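Local coordinates for serine-pyruvate aminotransferase (AgxT) (Sulfolobus solfataricus, PDB 3ZRP), which is a dimeric pyridoxal-phosphate-dependent aminotransferase that probably transfers the amino group of serine to pyruvate, at residues 283-288 and 351-356. Sequence-based numbering, arbitrary orientation. Where two conformers were deposited one is given.
Sequences EALGLE and IAISVI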
ATOM      1  N   GLU A 283      32.414 -15.123  14.783  1.00 35.15           N
ATOM      2  CA  GLU A 283      33.211 -15.300  15.988  0.60 40.12           C
ATOM      3  C   GLU A 283      34.600 -15.846  15.624  1.00 41.31           C
ATOM      4  O   GLU A 283      35.630 -15.291  16.032  1.00 39.09           O
ATOM      5  CB  GLU A 283      32.489 -16.249  16.952  0.60 41.37           C
ATOM      6  CG  GLU A 283      31.993 -15.605  18.259  0.60 53.20           C
ATOM      7  CD  GLU A 283      30.594 -14.986  18.185  0.60 57.43           C
ATOM      8  OE1 GLU A 283      29.706 -15.511  17.473  0.60 56.69           O
ATOM      9  OE2 GLU A 283      30.379 -13.963  18.869  0.60 61.82           O
ATOM     10  N   ALA A 284      34.629 -16.916  14.833  1.00 38.25           N
ATOM     11  CA  ALA A 284      35.896 -17.495  14.377  1.00 42.54           C
ATOM     12  C   ALA A 284      36.765 -16.500  13.601  1.00 40.07           C
ATOM     13  O   ALA A 284      37.993 -16.624  13.599  1.00 46.42           O
ATOM     14  CB  ALA A 284      35.650 -18.768  13.571  1.00 39.93           C
ATOM     15  N   LEU A 285      36.140 -15.493  12.979  1.00 34.64           N
ATOM     16  CA  LEU A 285      36.881 -14.404  12.321  1.00 33.57           C
ATOM     17  C   LEU A 285      37.410 -13.399  13.343  1.00 35.95           C
ATOM     18  O   LEU A 285      38.209 -12.507  13.009  1.00 38.28           O
ATOM     19  CB  LEU A 285      36.010 -13.682  11.281  1.00 36.10           C
ATOM     20  CG  LEU A 285      35.814 -14.303   9.880  1.00 37.56           C
ATOM     21  CD1 LEU A 285      34.724 -13.574   9.063  1.00 32.75           C
ATOM     22  CD2 LEU A 285      37.091 -14.358   9.088  1.00 37.81           C
ATOM     23  N   GLY A 286      36.946 -13.534  14.585  1.00 39.05           N
ATOM     24  CA  GLY A 286      37.264 -12.568  15.639  1.00 40.48           C
ATOM     25  C   GLY A 286      36.470 -11.278  15.526  1.00 41.12           C
ATOM     26  O   GLY A 286      36.918 -10.241  16.001  1.00 38.85           O
ATOM     27  N   LEU A 287      35.290 -11.343  14.907  1.00 39.58           N
ATOM     28  CA  LEU A 287      34.393 -10.187  14.813  1.00 40.62           C
ATOM     29  C   LEU A 287      33.363 -10.179  15.952  1.00 40.16           C
ATOM     30  O   LEU A 287      32.882 -11.236  16.388  1.00 44.00           O
ATOM     31  CB  LEU A 287      33.687 -10.147  13.448  1.00 40.52           C
ATOM     32  CG  LEU A 287      34.566  -9.921  12.207  1.00 37.53           C
ATOM     33  CD1 LEU A 287      33.823 -10.309  10.915  1.00 37.77           C
ATOM     34  CD2 LEU A 287      35.072  -8.484  12.157  1.00 34.87           C
ATOM     35  N   GLU A 288      33.046  -8.972  16.421  1.00 42.59           N
ATOM     36  CA  GLU A 288      32.106  -8.753  17.519  1.00 40.88           C
ATOM     37  C   GLU A 288      30.690  -8.484  16.992  1.00 35.85           C
ATOM     38  O   GLU A 288      30.510  -7.713  16.056  1.00 37.17           O
ATOM     39  CB  GLU A 288      32.568  -7.561  18.361  1.00 41.79           C
ATOM     40  CG  GLU A 288      31.851  -7.394  19.701  1.00 50.88           C
ATOM     41  CD  GLU A 288      32.327  -6.166  20.486  1.00 56.50           C
ATOM     42  OE1 GLU A 288      33.412  -5.629  20.167  1.00 53.09           O
ATOM     43  OE2 GLU A 288      31.619  -5.747  21.430  1.00 52.00           O
ATOM     44  N   ILE A 351      28.635 -18.645   1.714  1.00 35.44           N
ATOM     45  CA  ILE A 351      28.969 -17.523   0.838  0.60 31.99           C
ATOM     46  C   ILE A 351      29.116 -16.217   1.618  1.00 35.50           C
ATOM     47  O   ILE A 351      30.080 -15.471   1.423  1.00 33.76           O
ATOM     48  CB  ILE A 351      27.940 -17.392  -0.308  0.60 34.75           C
ATOM     49  CG1 ILE A 351      28.074 -18.596  -1.250  0.60 35.15           C
ATOM     50  CG2 ILE A 351      28.154 -16.128  -1.111  0.60 33.36           C
ATOM     51  CD1 ILE A 351      29.495 -18.817  -1.771  0.60 41.76           C
ATOM     52  N   ALA A 352      28.174 -15.944   2.516  1.00 33.14           N
ATOM     53  CA  ALA A 352      28.229 -14.689   3.290  1.00 31.57           C
ATOM     54  C   ALA A 352      29.566 -14.508   4.045  1.00 26.60           C
ATOM     55  O   ALA A 352      30.210 -13.452   3.952  1.00 30.51           O
ATOM     56  CB  ALA A 352      27.024 -14.604   4.258  1.00 30.19           C
ATOM     57  N   ILE A 353      29.972 -15.532   4.774  1.00 29.21           N
ATOM     58  CA  ILE A 353      31.228 -15.509   5.544  1.00 32.40           C
ATOM     59  C   ILE A 353      32.452 -15.454   4.611  1.00 36.71           C
ATOM     60  O   ILE A 353      33.406 -14.691   4.864  1.00 37.06           O
ATOM     61  CB  ILE A 353      31.293 -16.671   6.550  1.00 32.44           C
ATOM     62  CG1 ILE A 353      30.184 -16.525   7.599  1.00 39.52           C
ATOM     63  CG2 ILE A 353      32.663 -16.761   7.255  1.00 34.51           C
ATOM     64  CD1 ILE A 353      30.185 -15.157   8.332  1.00 34.57           C
ATOM     65  N   SER A 354      32.406 -16.219   3.517  1.00 35.93           N
ATOM     66  CA  SER A 354      33.459 -16.160   2.504  0.60 39.06           C
ATOM     67  C   SER A 354      33.636 -14.736   2.011  1.00 37.21           C
ATOM     68  O   SER A 354      34.755 -14.212   1.975  1.00 42.62           O
ATOM     69  CB  SER A 354      33.142 -17.078   1.324  0.60 40.52           C
ATOM     70  OG  SER A 354      34.145 -16.969   0.334  0.60 40.52           O
ATOM     71  N   VAL A 355      32.522 -14.109   1.639  1.00 37.64           N
ATOM     72  CA  VAL A 355      32.528 -12.739   1.109  1.00 33.71           C
ATOM     73  C   VAL A 355      32.983 -11.755   2.178  1.00 36.27           C
ATOM     74  O   VAL A 355      33.736 -10.820   1.894  1.00 34.31           O
ATOM     75  CB  VAL A 355      31.144 -12.344   0.525  1.00 37.07           C
ATOM     76  CG1 VAL A 355      31.112 -10.905   0.087  1.00 39.41           C
ATOM     77  CG2 VAL A 355      30.809 -13.233  -0.662  1.00 43.13           C
ATOM     78  N   ILE A 356      32.532 -11.964   3.411  1.00 36.40           N
ATOM     79  CA  ILE A 356      32.958 -11.083   4.497  1.00 37.22           C
ATOM     80  C   ILE A 356      34.487 -11.173   4.691  1.00 35.55           C
ATOM     81  O   ILE A 356      35.169 -10.143   4.805  1.00 35.36           O
ATOM     82  CB  ILE A 356      32.155 -11.324   5.788  1.00 35.43           C
ATOM     83  CG1 ILE A 356      30.737 -10.747   5.613  1.00 33.42           C
ATOM     84  CG2 ILE A 356      32.836 -10.649   6.982  1.00 34.44           C
ATOM     85  CD1 ILE A 356      29.696 -11.380   6.520  1.00 35.43           C
TER
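L285 and L287 on one side and I353 and I356 on the other meet through methyls alone, with no flat group among them to offer a face or an edge. CD1 of L285 reaches two isoleucines one helical turn apart, lying 4.1 Å from CG2 of I356 and 4.2 Å from CG2 of I353. The same CG2 of I356 also receives CD1 of L287, again at 4.1 Å, so this one methyl is shared by both leucines. With CG1 beside the backbone N (chi1 -73°), CG2 stands anti to that N, on the side where the two leucines arrive. Leucine, branched at CG, carries its methyls out to a partner some way from its backbone; isoleucine, branched at CB, offers a methyl close to its helix. The contact is small, 126 Å² in all, but the four side chains are buried.

G286, the first residue to leave helical angles, adopts positive phi (77°) in a Schellman motif, easy for a residue without a side chain; its amide bonds back to O of E283. Beyond the turn, E288 extends its carboxylate to salt bridges with R292 and K307; E288 is also a known calcium ligand, though no calcium is bound to this chain.

This hydrophobic packing, remote from the pyridoxal-phosphate pocket, is consistent with the C-terminal small domain of a fold-type I aminotransferase. It joins the C-terminal end of helix 264-284 and the turn beyond to helix 346-363. I353 also packs on I278 and L282 of the former helix and on V376 of helix 372-381, while backbone bonding of E288 with I305 ties the segment to the end of strand 301-305.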